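Esterase family protein (Staphylococcus aureus, PDB 7L0A) probably hydrolyses S-formylglutathione to formate and glutathione, as a serine esterase of the esterase D family with an alpha/beta-hydrolase fold. Local coordinates at residues 54-58 / 163-167; 62-68 / 244-248; 147-151 / 254-260; 204-209 / 231-237. One frame throughout, in Å; residues are numbered along the deposited sequence.

Contacts 3 and 4, with centres about 10 Å apart, share the central mixed sheet: strand 148-152 pairs with strand 204-210, which pairs in turn with the edge strand 234-238. Helix 244-259 serves contact 2 at its start and contact 3 at its end; their centres lie about 17 Å apart. Contact 1 joins two loops that follow strands of the same sheet, and touches contact 2 through a probable hydrogen bond between S58 and Y244. Along the chain, contacts 1, 2 and 3 interlock, while contact 4 is nested inside the loops closed by contacts 2 and 3. Contacts 1, 2 and 4 reach the predicted triad S129, D213 and H242; contact 3 lies away from it.

Contact 1 (54-58 / 163-167); sequences HGLSS and DLEWN
Two loops beside the predicted catalytic centre, one following strand 49-53 and the other leading into helix 168-177, meet where L56 packs on the indole of W166. L56 sits in the type I turn from G55 to S58 and points its side chain at the other loop. Its CD1 lies over the middle of the W166 six-membered ring, 3.6 Å from the centroid and 11° off the normal, a CH-pi contact. The second methyl, L56 CD2, comes to 3.8 Å from W166 CZ3. L56 CD1 also touches the CB of L164, at 3.8 Å. CG of W166 stands beside its own backbone N (chi1 -59°), and the indole turns back to L56 although the CB starts off the other way. W166 NE1 donates to the carbonyl of L161. M130, next to the predicted nucleophile S129, touches L56, L164 and W166, and L164 approaches S129. Loops following the strand ends, with an apolar patch of L56, L164 and W166 between them, are consistent with the wall of an alpha/beta-hydrolase active site.

Contact 2 (62-68 / 244-248); sequences TYMRYTS and YAYWD
D248 OD1 accepts the backbone N-H of S68 at 3.0 Å, a nearly straight bond (170°) that arrives from above the carboxylate plane, and it is also hydrogen-bonded to the hydroxyl of Y72. The other oxygen, D248 OD2, takes a hydrogen bond from a water that also bonds S68 OG, so the carboxylate holds S68 at two points, in the turn between helices 62-66 and 69-75. CG of D248 stands anti to its own N (chi1 179°), which carries the carboxylate to T67 and S68. Y244 turns the CE1 edge of its ring onto the face of Y63, a T-shaped pair with planes at 85° and centroids 5.3 Å apart. Y66 CB lies over a face of the Y244 ring, 3.6 Å from Y244 CG, while T67 CG2 meets the ring edge 3.6 Å from Y244 CD1. Y63 OH hydrogen-bonds to H128, Y244 OH to S58. The tyrosine cluster packs the two helices together, while two hydrogen bonds to D248 OD1 would favour its ionised form.

Contact 3 (147-151 / 254-260); sequences AKAVP and AITWMVN
K148 reaches from strand 148-152 along the indole of W257 to the last turn of helix 244-259. Its CB lies 3.7 Å from W257 CZ3, and CG passes 4.1 Å from W257 CH2. CD stands over the face of the six-membered ring, 4.2 Å from its centroid and 24° off the normal, a CH-pi contact. CE then comes to 3.5 Å from the carbonyl oxygen of M258. At the tip, NZ donates to M258 O at 3.0 Å, approaching from above the carbonyl plane, and more weakly to W257 O. The chain is extended beyond CG, which gives it the length to bring the ammonium to the helix's C-terminal carbonyls; these would probably stabilise its charge. V150, two residues on, points to the same helix: CG1 meets A254 CB at 3.8 Å, and CG2 meets W257 CZ3 at 3.6 Å, with the methyl of M258 close by. The indole also packs against K204 and L206 of the neighbouring strand, and W257 NE1 is hydrogen-bonded to Q234. Strand residues 148-151 and helix residues 254-259 run nearly antiparallel (165°), their axes 9.6 Å apart, the layered helix-on-sheet packing of an alpha/beta-hydrolase fold.

Contact 4 (204-209 / 231-237); sequences KLLIMC and VPYQFED
CG of F235 stands anti to the backbone N (chi1 -179°), and chi1 of I207 (-59°) puts its CG2 anti to the backbone N as well, bringing the F235 ring edge and that methyl together on one face of the sheet, F235 CD1 lying 3.8 Å from I207 CG2. The two side chains cross at about a right angle, and helix 216-228 packs there too, with I223 on F235 and L226 on I207. On the other face, L206 CD1 touches Q234 CB at 3.9 Å, and M208 runs alongside E236 with its methyl CE 3.6 Å from E236 OE1. That carboxylate oxygen forms a salt bridge with R253 of helix 244-259. Between the faces, Q234 N donates to L205 O at 2.9 Å, I207 N to Q234 O and E236 N to I207 O, before a weak bond from C209 N to E236 O. L205 O also accepts a water hydrogen, and the same water donates to Q234 OE1. Backbone bonds thus align the two parallel strands of a beta-alpha-beta unit and the water braces them, while a hydrogen bond from W257 to Q234 and the E236 salt bridge tie the edge strand to helix 244-259.

Contact 1 (54-58 / 163-167)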
loop_
_atom_site.group_PDB
_atom_site.type_symbol
_atom_site.label_atom_id
_atom_site.label_comp_id
_atom_site.label_asym_id
_atom_site.label_seq_id
_atom_site.Cartn_x
_atom_site.Cartn_y
_atom_site.Cartn_z
ATOM N N HIS B 54 3.815 -5.348 -16.909
ATOM C CA HIS B 54 2.788 -5.700 -17.886
ATOM C C HIS B 54 3.089 -5.073 -19.266
ATOM O O HIS B 54 3.945 -4.192 -19.409
ATOM C CB HIS B 54 1.409 -5.285 -17.374
ATOM C CG HIS B 54 1.202 -3.800 -17.271
ATOM N ND1 HIS B 54 1.021 -3.004 -18.372
ATOM C CD2 HIS B 54 1.150 -2.965 -16.199
ATOM C CE1 HIS B 54 0.853 -1.748 -17.997
ATOM N NE2 HIS B 54 0.889 -1.703 -16.680
ATOM N N GLY B 55 2.362 -5.530 -20.285
ATOM C CA GLY B 55 2.483 -5.022 -21.638
ATOM C C GLY B 55 1.445 -3.956 -21.983
ATOM O O GLY B 55 0.778 -3.392 -21.124
ATOM N N LEU B 56 1.335 -3.643 -23.280
ATOM C CA LEU B 56 0.685 -2.391 -23.677
ATOM C C LEU B 56 -0.832 -2.436 -23.666
ATOM O O LEU B 56 -1.467 -1.407 -23.966
ATOM C CB LEU B 56 1.139 -1.960 -25.069
ATOM C CG LEU B 56 2.562 -1.469 -25.103
ATOM C CD1 LEU B 56 2.968 -1.305 -26.588
ATOM C CD2 LEU B 56 2.808 -0.178 -24.395
ATOM N N SER B 57 -1.435 -3.583 -23.414
ATOM C CA SER B 57 -2.876 -3.719 -23.350
ATOM C C SER B 57 -3.360 -3.913 -21.936
ATOM O O SER B 57 -4.514 -4.296 -21.730
ATOM C CB SER B 57 -3.330 -4.881 -24.231
ATOM O OG SER B 57 -3.051 -4.551 -25.585
ATOM N N SER B 58 -2.512 -3.629 -20.964
ATOM C CA SER B 58 -2.738 -3.909 -19.566
ATOM C C SER B 58 -2.494 -2.675 -18.707
ATOM O O SER B 58 -1.950 -1.647 -19.134
ATOM C CB SER B 58 -1.822 -5.044 -19.088
ATOM O OG SER B 58 -2.115 -6.228 -19.787
ATOM N N ASP B 163 4.893 -3.426 -34.374
ATOM C CA ASP B 163 3.780 -4.361 -34.414
ATOM C C ASP B 163 2.877 -4.259 -33.196
ATOM O O ASP B 163 1.910 -5.018 -33.096
ATOM C CB ASP B 163 4.292 -5.806 -34.510
ATOM C CG ASP B 163 4.837 -6.145 -35.881
ATOM O OD1 ASP B 163 4.822 -5.259 -36.765
ATOM O OD2 ASP B 163 5.283 -7.295 -36.078
ATOM N N LEU B 164 3.161 -3.344 -32.280
ATOM C CA LEU B 164 2.523 -3.339 -30.971
ATOM C C LEU B 164 1.382 -2.326 -30.900
ATOM O O LEU B 164 1.194 -1.492 -31.794
ATOM C CB LEU B 164 3.568 -3.044 -29.890
ATOM C CG LEU B 164 4.786 -3.968 -29.943
ATOM C CD1 LEU B 164 5.787 -3.554 -28.866
ATOM C CD2 LEU B 164 4.403 -5.436 -29.769
ATOM N N GLU B 165 0.633 -2.399 -29.791
ATOM C CA GLU B 165 -0.621 -1.663 -29.613
ATOM C C GLU B 165 -0.438 -0.289 -29.008
ATOM O O GLU B 165 -1.227 0.145 -28.155
ATOM C CB GLU B 165 -1.570 -2.507 -28.755
ATOM C CG GLU B 165 -1.987 -3.814 -29.394
ATOM C CD GLU B 165 -2.630 -3.608 -30.755
ATOM O OE1 GLU B 165 -3.394 -2.629 -30.915
ATOM O OE2 GLU B 165 -2.353 -4.415 -31.670
ATOM N N TRP B 166 0.560 0.453 -29.458
ATOM C CA TRP B 166 0.791 1.803 -28.978
ATOM C C TRP B 166 -0.402 2.711 -29.222
ATOM O O TRP B 166 -1.062 2.616 -30.257
ATOM C CB TRP B 166 2.010 2.375 -29.717
ATOM C CG TRP B 166 3.252 1.596 -29.541
ATOM C CD1 TRP B 166 3.812 0.706 -30.429
ATOM C CD2 TRP B 166 4.111 1.629 -28.412
ATOM N NE1 TRP B 166 4.969 0.186 -29.904
ATOM C CE2 TRP B 166 5.178 0.740 -28.666
ATOM C CE3 TRP B 166 4.091 2.333 -27.207
ATOM C CZ2 TRP B 166 6.202 0.521 -27.740
ATOM C CZ3 TRP B 166 5.103 2.122 -26.306
ATOM C CH2 TRP B 166 6.146 1.229 -26.576
ATOM N N ASN B 167 -0.658 3.619 -28.272
ATOM C CA ASN B 167 -1.596 4.710 -28.540
ATOM C C ASN B 167 -0.973 5.711 -29.527
ATOM O O ASN B 167 0.186 5.598 -29.930
ATOM C CB ASN B 167 -2.060 5.368 -27.231
ATOM C CG ASN B 167 -0.971 6.167 -26.504
ATOM O OD1 ASN B 167 0.076 6.521 -27.060
ATOM N ND2 ASN B 167 -1.266 6.540 -25.273
#

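Contact 2 (62-68 / 244-248)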
loop_
_atom_site.group_PDB
_atom_site.type_symbol
_atom_site.label_atom_id
_atom_site.label_comp_id
_atom_site.label_asym_id
_atom_site.label_seq_id
_atom_site.Cartn_x
_atom_site.Cartn_y
_atom_site.Cartn_z
ATOM N N THR B 62 -4.284 -5.973 -14.384
ATOM C CA THR B 62 -4.621 -7.003 -15.361
ATOM C C THR B 62 -4.084 -8.369 -14.955
ATOM O O THR B 62 -4.758 -9.383 -15.166
ATOM C CB THR B 62 -4.092 -6.606 -16.740
ATOM O OG1 THR B 62 -4.461 -5.246 -17.003
ATOM C CG2 THR B 62 -4.644 -7.522 -17.783
ATOM N N TYR B 63 -2.862 -8.436 -14.426
ATOM C CA TYR B 63 -2.349 -9.724 -13.985
ATOM C C TYR B 63 -3.236 -10.296 -12.892
ATOM O O TYR B 63 -3.528 -11.496 -12.897
ATOM C CB TYR B 63 -0.899 -9.625 -13.493
ATOM C CG TYR B 63 0.130 -10.138 -14.478
ATOM C CD1 TYR B 63 0.318 -11.497 -14.657
ATOM C CD2 TYR B 63 0.885 -9.272 -15.229
ATOM C CE1 TYR B 63 1.264 -11.987 -15.571
ATOM C CE2 TYR B 63 1.838 -9.738 -16.115
ATOM C CZ TYR B 63 1.997 -11.100 -16.293
ATOM O OH TYR B 63 2.907 -11.605 -17.206
ATOM N N MET B 64 -3.703 -9.440 -11.959
ATOM C CA MET B 64 -4.601 -9.919 -10.917
ATOM C C MET B 64 -5.864 -10.519 -11.504
ATOM O O MET B 64 -6.337 -11.560 -11.035
ATOM C CB MET B 64 -4.975 -8.783 -9.972
ATOM C CG MET B 64 -3.803 -8.236 -9.184
ATOM S SD MET B 64 -3.016 -9.439 -8.064
ATOM C CE MET B 64 -4.363 -9.977 -7.036
ATOM N N ARG B 65 -6.443 -9.865 -12.517
ATOM C CA ARG B 65 -7.726 -10.272 -13.062
ATOM C C ARG B 65 -7.604 -11.473 -13.992
ATOM O O ARG B 65 -8.443 -12.384 -13.940
ATOM C CB ARG B 65 -8.368 -9.093 -13.780
ATOM C CG ARG B 65 -8.811 -7.985 -12.859
ATOM C CD ARG B 65 -8.809 -6.644 -13.544
ATOM N NE ARG B 65 -9.686 -6.596 -14.683
ATOM C CZ ARG B 65 -9.741 -5.565 -15.512
ATOM N NH1 ARG B 65 -8.928 -4.516 -15.332
ATOM N NH2 ARG B 65 -10.542 -5.608 -16.546
ATOM N N TYR B 66 -6.587 -11.499 -14.853
ATOM C CA TYR B 66 -6.523 -12.474 -15.934
ATOM C C TYR B 66 -5.626 -13.662 -15.634
ATOM O O TYR B 66 -5.467 -14.534 -16.510
ATOM C CB TYR B 66 -6.081 -11.741 -17.246
ATOM C CG TYR B 66 -7.272 -10.998 -17.821
ATOM C CD1 TYR B 66 -7.698 -9.801 -17.281
ATOM C CD2 TYR B 66 -8.066 -11.572 -18.798
ATOM C CE1 TYR B 66 -8.867 -9.183 -17.710
ATOM C CE2 TYR B 66 -9.223 -10.951 -19.254
ATOM C CZ TYR B 66 -9.624 -9.769 -18.695
ATOM O OH TYR B 66 -10.813 -9.167 -19.096
ATOM N N THR B 67 -5.026 -13.719 -14.440
ATOM C CA THR B 67 -4.243 -14.872 -14.002
ATOM C C THR B 67 -4.612 -15.154 -12.558
ATOM O O THR B 67 -5.334 -14.379 -11.923
ATOM C CB THR B 67 -2.721 -14.655 -14.106
ATOM O OG1 THR B 67 -2.271 -13.845 -13.015
ATOM C CG2 THR B 67 -2.326 -14.001 -15.409
ATOM N N SER B 68 -4.079 -16.247 -12.015
ATOM C CA SER B 68 -4.154 -16.503 -10.582
ATOM C C SER B 68 -2.841 -16.188 -9.884
ATOM O O SER B 68 -2.468 -16.871 -8.935
ATOM C CB SER B 68 -4.573 -17.949 -10.322
ATOM O OG SER B 68 -5.884 -18.226 -10.771
ATOM N N TYR B 244 -3.101 -13.996 -21.994
ATOM C CA TYR B 244 -3.003 -14.305 -20.574
ATOM C C TYR B 244 -3.319 -15.754 -20.267
ATOM O O TYR B 244 -2.995 -16.246 -19.175
ATOM C CB TYR B 244 -3.910 -13.374 -19.789
ATOM C CG TYR B 244 -3.255 -12.069 -19.451
ATOM C CD1 TYR B 244 -2.364 -11.988 -18.381
ATOM C CD2 TYR B 244 -3.510 -10.914 -20.179
ATOM C CE1 TYR B 244 -1.739 -10.796 -18.051
ATOM C CE2 TYR B 244 -2.876 -9.701 -19.852
ATOM C CZ TYR B 244 -2.028 -9.649 -18.796
ATOM O OH TYR B 244 -1.427 -8.475 -18.443
ATOM N N ALA B 245 -3.938 -16.481 -21.191
ATOM C CA ALA B 245 -4.012 -17.928 -20.995
ATOM C C ALA B 245 -2.611 -18.521 -20.929
ATOM O O ALA B 245 -2.327 -19.399 -20.102
ATOM C CB ALA B 245 -4.820 -18.562 -22.115
ATOM N N TYR B 246 -1.695 -18.023 -21.770
ATOM C CA TYR B 246 -0.310 -18.451 -21.676
ATOM C C TYR B 246 0.407 -17.800 -20.492
ATOM O O TYR B 246 1.091 -18.494 -19.732
ATOM C CB TYR B 246 0.444 -18.144 -22.990
ATOM C CG TYR B 246 1.894 -18.547 -22.914
ATOM C CD1 TYR B 246 2.266 -19.877 -22.980
ATOM C CD2 TYR B 246 2.914 -17.588 -22.775
ATOM C CE1 TYR B 246 3.596 -20.257 -22.897
ATOM C CE2 TYR B 246 4.222 -17.971 -22.671
ATOM C CZ TYR B 246 4.557 -19.302 -22.740
ATOM O OH TYR B 246 5.869 -19.709 -22.639
ATOM N N TRP B 247 0.271 -16.473 -20.300
ATOM C CA TRP B 247 1.016 -15.843 -19.213
ATOM C C TRP B 247 0.566 -16.335 -17.835
ATOM O O TRP B 247 1.382 -16.351 -16.911
ATOM C CB TRP B 247 0.946 -14.297 -19.303
ATOM C CG TRP B 247 1.542 -13.845 -20.629
ATOM C CD1 TRP B 247 2.643 -14.349 -21.216
ATOM C CD2 TRP B 247 0.991 -12.891 -21.542
ATOM N NE1 TRP B 247 2.834 -13.761 -22.447
ATOM C CE2 TRP B 247 1.847 -12.845 -22.659
ATOM C CE3 TRP B 247 -0.113 -12.044 -21.514
ATOM C CZ2 TRP B 247 1.605 -12.025 -23.743
ATOM C CZ3 TRP B 247 -0.363 -11.240 -22.576
ATOM C CH2 TRP B 247 0.514 -11.213 -23.692
ATOM N N ASP B 248 -0.680 -16.835 -17.691
ATOM C CA ASP B 248 -1.064 -17.429 -16.410
ATOM C C ASP B 248 -0.230 -18.676 -16.118
ATOM O O ASP B 248 0.337 -18.824 -15.027
ATOM C CB ASP B 248 -2.554 -17.763 -16.440
ATOM C CG ASP B 248 -3.051 -18.400 -15.164
ATOM O OD1 ASP B 248 -2.682 -17.987 -14.051
ATOM O OD2 ASP B 248 -3.877 -19.343 -15.272
HETATM O O HOH W 1 -5.891 -19.282 -13.334
#

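Contact 3 (147-151 / 254-260)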
loop_
_atom_site.group_PDB
_atom_site.type_symbol
_atom_site.label_atom_id
_atom_site.label_comp_id
_atom_site.label_asym_id
_atom_site.label_seq_id
_atom_site.Cartn_x
_atom_site.Cartn_y
_atom_site.Cartn_z
ATOM N N ALA B 147 18.521 -11.031 -8.833
ATOM C CA ALA B 147 19.209 -12.306 -8.943
ATOM C C ALA B 147 18.705 -13.121 -10.123
ATOM O O ALA B 147 19.449 -13.966 -10.655
ATOM C CB ALA B 147 19.026 -13.116 -7.666
ATOM N N LYS B 148 17.459 -12.903 -10.510
ATOM C CA LYS B 148 16.787 -13.717 -11.515
ATOM C C LYS B 148 15.855 -12.809 -12.303
ATOM O O LYS B 148 15.250 -11.893 -11.733
ATOM C CB LYS B 148 15.990 -14.862 -10.908
ATOM C CG LYS B 148 16.845 -15.796 -10.064
ATOM C CD LYS B 148 16.013 -16.926 -9.489
ATOM C CE LYS B 148 16.832 -17.719 -8.486
ATOM N NZ LYS B 148 16.230 -19.050 -8.208
ATOM N N ALA B 149 15.723 -13.086 -13.601
ATOM C CA ALA B 149 14.897 -12.312 -14.527
ATOM C C ALA B 149 14.185 -13.275 -15.463
ATOM O O ALA B 149 14.807 -14.222 -15.966
ATOM C CB ALA B 149 15.779 -11.330 -15.339
ATOM N N VAL B 150 12.905 -13.026 -15.713
ATOM C CA VAL B 150 12.059 -13.902 -16.508
ATOM C C VAL B 150 11.336 -13.094 -17.585
ATOM O O VAL B 150 10.210 -12.601 -17.392
ATOM C CB VAL B 150 11.033 -14.639 -15.625
ATOM C CG1 VAL B 150 10.216 -15.598 -16.464
ATOM C CG2 VAL B 150 11.715 -15.388 -14.487
ATOM N N PRO B 151 11.931 -12.949 -18.767
ATOM C CA PRO B 151 11.203 -12.354 -19.899
ATOM C C PRO B 151 10.225 -13.354 -20.503
ATOM O O PRO B 151 10.610 -14.473 -20.853
ATOM C CB PRO B 151 12.321 -11.998 -20.907
ATOM C CG PRO B 151 13.581 -12.098 -20.145
ATOM C CD PRO B 151 13.359 -13.130 -19.068
ATOM N N ALA B 254 7.210 -19.617 -13.559
ATOM C CA ALA B 254 8.261 -18.674 -13.232
ATOM C C ALA B 254 8.393 -18.465 -11.729
ATOM O O ALA B 254 9.509 -18.389 -11.209
ATOM C CB ALA B 254 7.991 -17.350 -13.927
ATOM N N ILE B 255 7.274 -18.380 -11.014
ATOM C CA ILE B 255 7.337 -18.124 -9.579
ATOM C C ILE B 255 7.928 -19.316 -8.862
ATOM O O ILE B 255 8.772 -19.158 -7.979
ATOM C CB ILE B 255 5.939 -17.753 -9.050
ATOM C CG1 ILE B 255 5.620 -16.299 -9.444
ATOM C CG2 ILE B 255 5.875 -17.909 -7.522
ATOM C CD1 ILE B 255 4.195 -15.872 -9.181
ATOM N N THR B 256 7.526 -20.532 -9.246
ATOM C CA THR B 256 8.153 -21.722 -8.668
ATOM C C THR B 256 9.664 -21.725 -8.900
ATOM O O THR B 256 10.452 -22.013 -7.986
ATOM C CB THR B 256 7.523 -22.976 -9.250
ATOM O OG1 THR B 256 6.114 -22.953 -8.987
ATOM C CG2 THR B 256 8.152 -24.210 -8.623
ATOM N N TRP B 257 10.090 -21.383 -10.115
ATOM C CA TRP B 257 11.512 -21.349 -10.447
ATOM C C TRP B 257 12.245 -20.278 -9.650
ATOM O O TRP B 257 13.365 -20.513 -9.165
ATOM C CB TRP B 257 11.645 -21.140 -11.953
ATOM C CG TRP B 257 13.036 -20.951 -12.455
ATOM C CD1 TRP B 257 13.926 -21.933 -12.789
ATOM C CD2 TRP B 257 13.696 -19.709 -12.716
ATOM N NE1 TRP B 257 15.111 -21.372 -13.221
ATOM C CE2 TRP B 257 14.986 -20.007 -13.194
ATOM C CE3 TRP B 257 13.318 -18.369 -12.597
ATOM C CZ2 TRP B 257 15.901 -19.019 -13.532
ATOM C CZ3 TRP B 257 14.225 -17.390 -12.965
ATOM C CH2 TRP B 257 15.501 -17.718 -13.420
ATOM N N MET B 258 11.629 -19.117 -9.489
ATOM C CA MET B 258 12.268 -18.011 -8.794
ATOM C C MET B 258 12.647 -18.365 -7.364
ATOM O O MET B 258 13.727 -18.003 -6.888
ATOM C CB MET B 258 11.319 -16.820 -8.731
ATOM C CG MET B 258 11.269 -15.958 -9.921
ATOM S SD MET B 258 9.940 -14.772 -9.591
ATOM C CE MET B 258 9.379 -14.635 -11.278
ATOM N N VAL B 259 11.724 -18.986 -6.623
ATOM C CA VAL B 259 11.905 -19.111 -5.180
ATOM C C VAL B 259 12.703 -20.348 -4.796
ATOM O O VAL B 259 13.112 -20.469 -3.635
ATOM C CB VAL B 259 10.541 -19.103 -4.459
ATOM C CG1 VAL B 259 9.801 -17.809 -4.790
ATOM C CG2 VAL B 259 9.709 -20.311 -4.843
ATOM N N ASN B 260 12.994 -21.236 -5.735
ATOM C CA ASN B 260 13.625 -22.508 -5.380
ATOM C C ASN B 260 15.120 -22.638 -5.637
ATOM O O ASN B 260 15.758 -21.713 -6.167
ATOM C CB ASN B 260 12.902 -23.623 -6.130
ATOM C CG ASN B 260 11.671 -24.119 -5.398
ATOM O OD1 ASN B 260 11.773 -24.549 -4.250
ATOM N ND2 ASN B 260 10.505 -24.029 -6.032
#

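Contact 4 (204-209 / 231-237)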
loop_
_atom_site.group_PDB
_atom_site.type_symbol
_atom_site.label_atom_id
_atom_site.label_comp_id
_atom_site.label_asym_id
_atom_site.label_seq_id
_atom_site.Cartn_x
_atom_site.Cartn_y
_atom_site.Cartn_z
ATOM N N LYS B 204 20.303 -14.740 -13.354
ATOM C CA LYS B 204 19.876 -16.001 -13.950
ATOM C C LYS B 204 18.622 -15.744 -14.791
ATOM O O LYS B 204 17.687 -15.067 -14.348
ATOM C CB LYS B 204 19.613 -17.036 -12.862
ATOM C CG LYS B 204 19.689 -18.483 -13.320
ATOM C CD LYS B 204 19.688 -19.444 -12.132
ATOM C CE LYS B 204 19.450 -20.874 -12.593
ATOM N NZ LYS B 204 19.400 -21.833 -11.463
ATOM N N LEU B 205 18.611 -16.275 -16.016
ATOM C CA LEU B 205 17.561 -16.009 -16.986
ATOM C C LEU B 205 16.690 -17.231 -17.231
ATOM O O LEU B 205 17.201 -18.322 -17.537
ATOM C CB LEU B 205 18.180 -15.567 -18.312
ATOM C CG LEU B 205 18.904 -14.235 -18.313
ATOM C CD1 LEU B 205 19.625 -14.076 -19.659
ATOM C CD2 LEU B 205 17.935 -13.096 -18.090
ATOM N N LEU B 206 15.370 -17.033 -17.126
ATOM C CA LEU B 206 14.376 -17.994 -17.591
ATOM C C LEU B 206 13.555 -17.265 -18.646
ATOM O O LEU B 206 12.852 -16.299 -18.330
ATOM C CB LEU B 206 13.506 -18.514 -16.443
ATOM C CG LEU B 206 12.329 -19.349 -16.916
ATOM C CD1 LEU B 206 12.756 -20.603 -17.614
ATOM C CD2 LEU B 206 11.437 -19.657 -15.706
ATOM N N ILE B 207 13.690 -17.687 -19.902
ATOM C CA ILE B 207 13.011 -17.047 -21.021
ATOM C C ILE B 207 11.934 -17.986 -21.518
ATOM O O ILE B 207 12.197 -19.166 -21.752
ATOM C CB ILE B 207 14.013 -16.687 -22.143
ATOM C CG1 ILE B 207 15.081 -15.751 -21.580
ATOM C CG2 ILE B 207 13.290 -16.117 -23.345
ATOM C CD1 ILE B 207 16.258 -15.515 -22.512
ATOM N N MET B 208 10.711 -17.481 -21.665
ATOM C CA MET B 208 9.578 -18.330 -22.035
ATOM C C MET B 208 8.788 -17.665 -23.155
ATOM O O MET B 208 8.620 -16.440 -23.184
ATOM C CB MET B 208 8.654 -18.618 -20.830
ATOM C CG MET B 208 9.392 -18.834 -19.526
ATOM S SD MET B 208 8.270 -19.285 -18.141
ATOM C CE MET B 208 7.917 -20.954 -18.606
ATOM N N CYS B 209 8.311 -18.480 -24.086
ATOM C CA CYS B 209 7.426 -17.998 -25.137
ATOM C C CYS B 209 6.599 -19.163 -25.661
ATOM O O CYS B 209 7.099 -20.283 -25.780
ATOM C CB CYS B 209 8.256 -17.355 -26.271
ATOM S SG CYS B 209 7.328 -16.411 -27.462
ATOM N N VAL B 231 26.201 -16.716 -22.729
ATOM C CA VAL B 231 25.426 -16.203 -21.621
ATOM C C VAL B 231 24.457 -17.300 -21.183
ATOM O O VAL B 231 23.678 -17.770 -22.025
ATOM C CB VAL B 231 24.672 -14.928 -21.995
ATOM C CG1 VAL B 231 23.762 -14.472 -20.877
ATOM C CG2 VAL B 231 25.663 -13.821 -22.332
ATOM N N PRO B 232 24.485 -17.736 -19.941
ATOM C CA PRO B 232 23.615 -18.850 -19.545
ATOM C C PRO B 232 22.152 -18.446 -19.488
ATOM O O PRO B 232 21.801 -17.303 -19.176
ATOM C CB PRO B 232 24.166 -19.259 -18.173
ATOM C CG PRO B 232 24.880 -18.096 -17.657
ATOM C CD PRO B 232 25.405 -17.314 -18.863
ATOM N N TYR B 233 21.287 -19.408 -19.823
ATOM C CA TYR B 233 19.863 -19.185 -19.710
ATOM C C TYR B 233 19.147 -20.525 -19.727
ATOM O O TYR B 233 19.720 -21.550 -20.120
ATOM C CB TYR B 233 19.325 -18.317 -20.854
ATOM C CG TYR B 233 19.458 -19.037 -22.182
ATOM C CD1 TYR B 233 20.645 -18.999 -22.891
ATOM C CD2 TYR B 233 18.404 -19.778 -22.715
ATOM C CE1 TYR B 233 20.777 -19.671 -24.069
ATOM C CE2 TYR B 233 18.544 -20.446 -23.908
ATOM C CZ TYR B 233 19.745 -20.389 -24.583
ATOM O OH TYR B 233 19.910 -21.055 -25.796
ATOM N N GLN B 234 17.890 -20.492 -19.309
ATOM C CA GLN B 234 16.937 -21.566 -19.548
ATOM C C GLN B 234 15.843 -21.035 -20.449
ATOM O O GLN B 234 15.366 -19.910 -20.253
ATOM C CB GLN B 234 16.323 -22.073 -18.246
ATOM C CG GLN B 234 17.324 -22.794 -17.389
ATOM C CD GLN B 234 16.780 -23.091 -16.019
ATOM O OE1 GLN B 234 17.238 -22.517 -15.030
ATOM N NE2 GLN B 234 15.789 -23.971 -15.948
ATOM N N PHE B 235 15.448 -21.832 -21.437
ATOM C CA PHE B 235 14.330 -21.484 -22.303
ATOM C C PHE B 235 13.253 -22.551 -22.243
ATOM O O PHE B 235 13.547 -23.741 -22.381
ATOM C CB PHE B 235 14.781 -21.325 -23.748
ATOM C CG PHE B 235 13.683 -20.951 -24.694
ATOM C CD1 PHE B 235 13.191 -19.669 -24.715
ATOM C CD2 PHE B 235 13.176 -21.865 -25.592
ATOM C CE1 PHE B 235 12.185 -19.296 -25.610
ATOM C CE2 PHE B 235 12.191 -21.495 -26.499
ATOM C CZ PHE B 235 11.698 -20.212 -26.506
ATOM N N GLU B 236 12.008 -22.125 -22.058
ATOM C CA GLU B 236 10.873 -23.045 -21.981
ATOM C C GLU B 236 9.811 -22.564 -22.955
ATOM O O GLU B 236 9.437 -21.387 -22.947
ATOM C CB GLU B 236 10.365 -23.147 -20.548
ATOM C CG GLU B 236 11.379 -23.885 -19.683
ATOM C CD GLU B 236 11.014 -24.034 -18.228
ATOM O OE1 GLU B 236 9.819 -23.934 -17.883
ATOM O OE2 GLU B 236 11.943 -24.273 -17.427
ATOM N N ASP B 237 9.405 -23.449 -23.850
ATOM C CA ASP B 237 8.340 -23.149 -24.783
ATOM C C ASP B 237 7.330 -24.275 -24.720
ATOM O O ASP B 237 7.465 -25.234 -23.951
ATOM C CB ASP B 237 8.875 -22.919 -26.206
ATOM C CG ASP B 237 9.594 -24.130 -26.780
ATOM O OD1 ASP B 237 9.578 -25.202 -26.138
ATOM O OD2 ASP B 237 10.177 -23.988 -27.881
HETATM O O HOH W 2 18.646 -20.079 -15.749
HETATM O O HOH W 3 21.160 -17.794 -16.645
#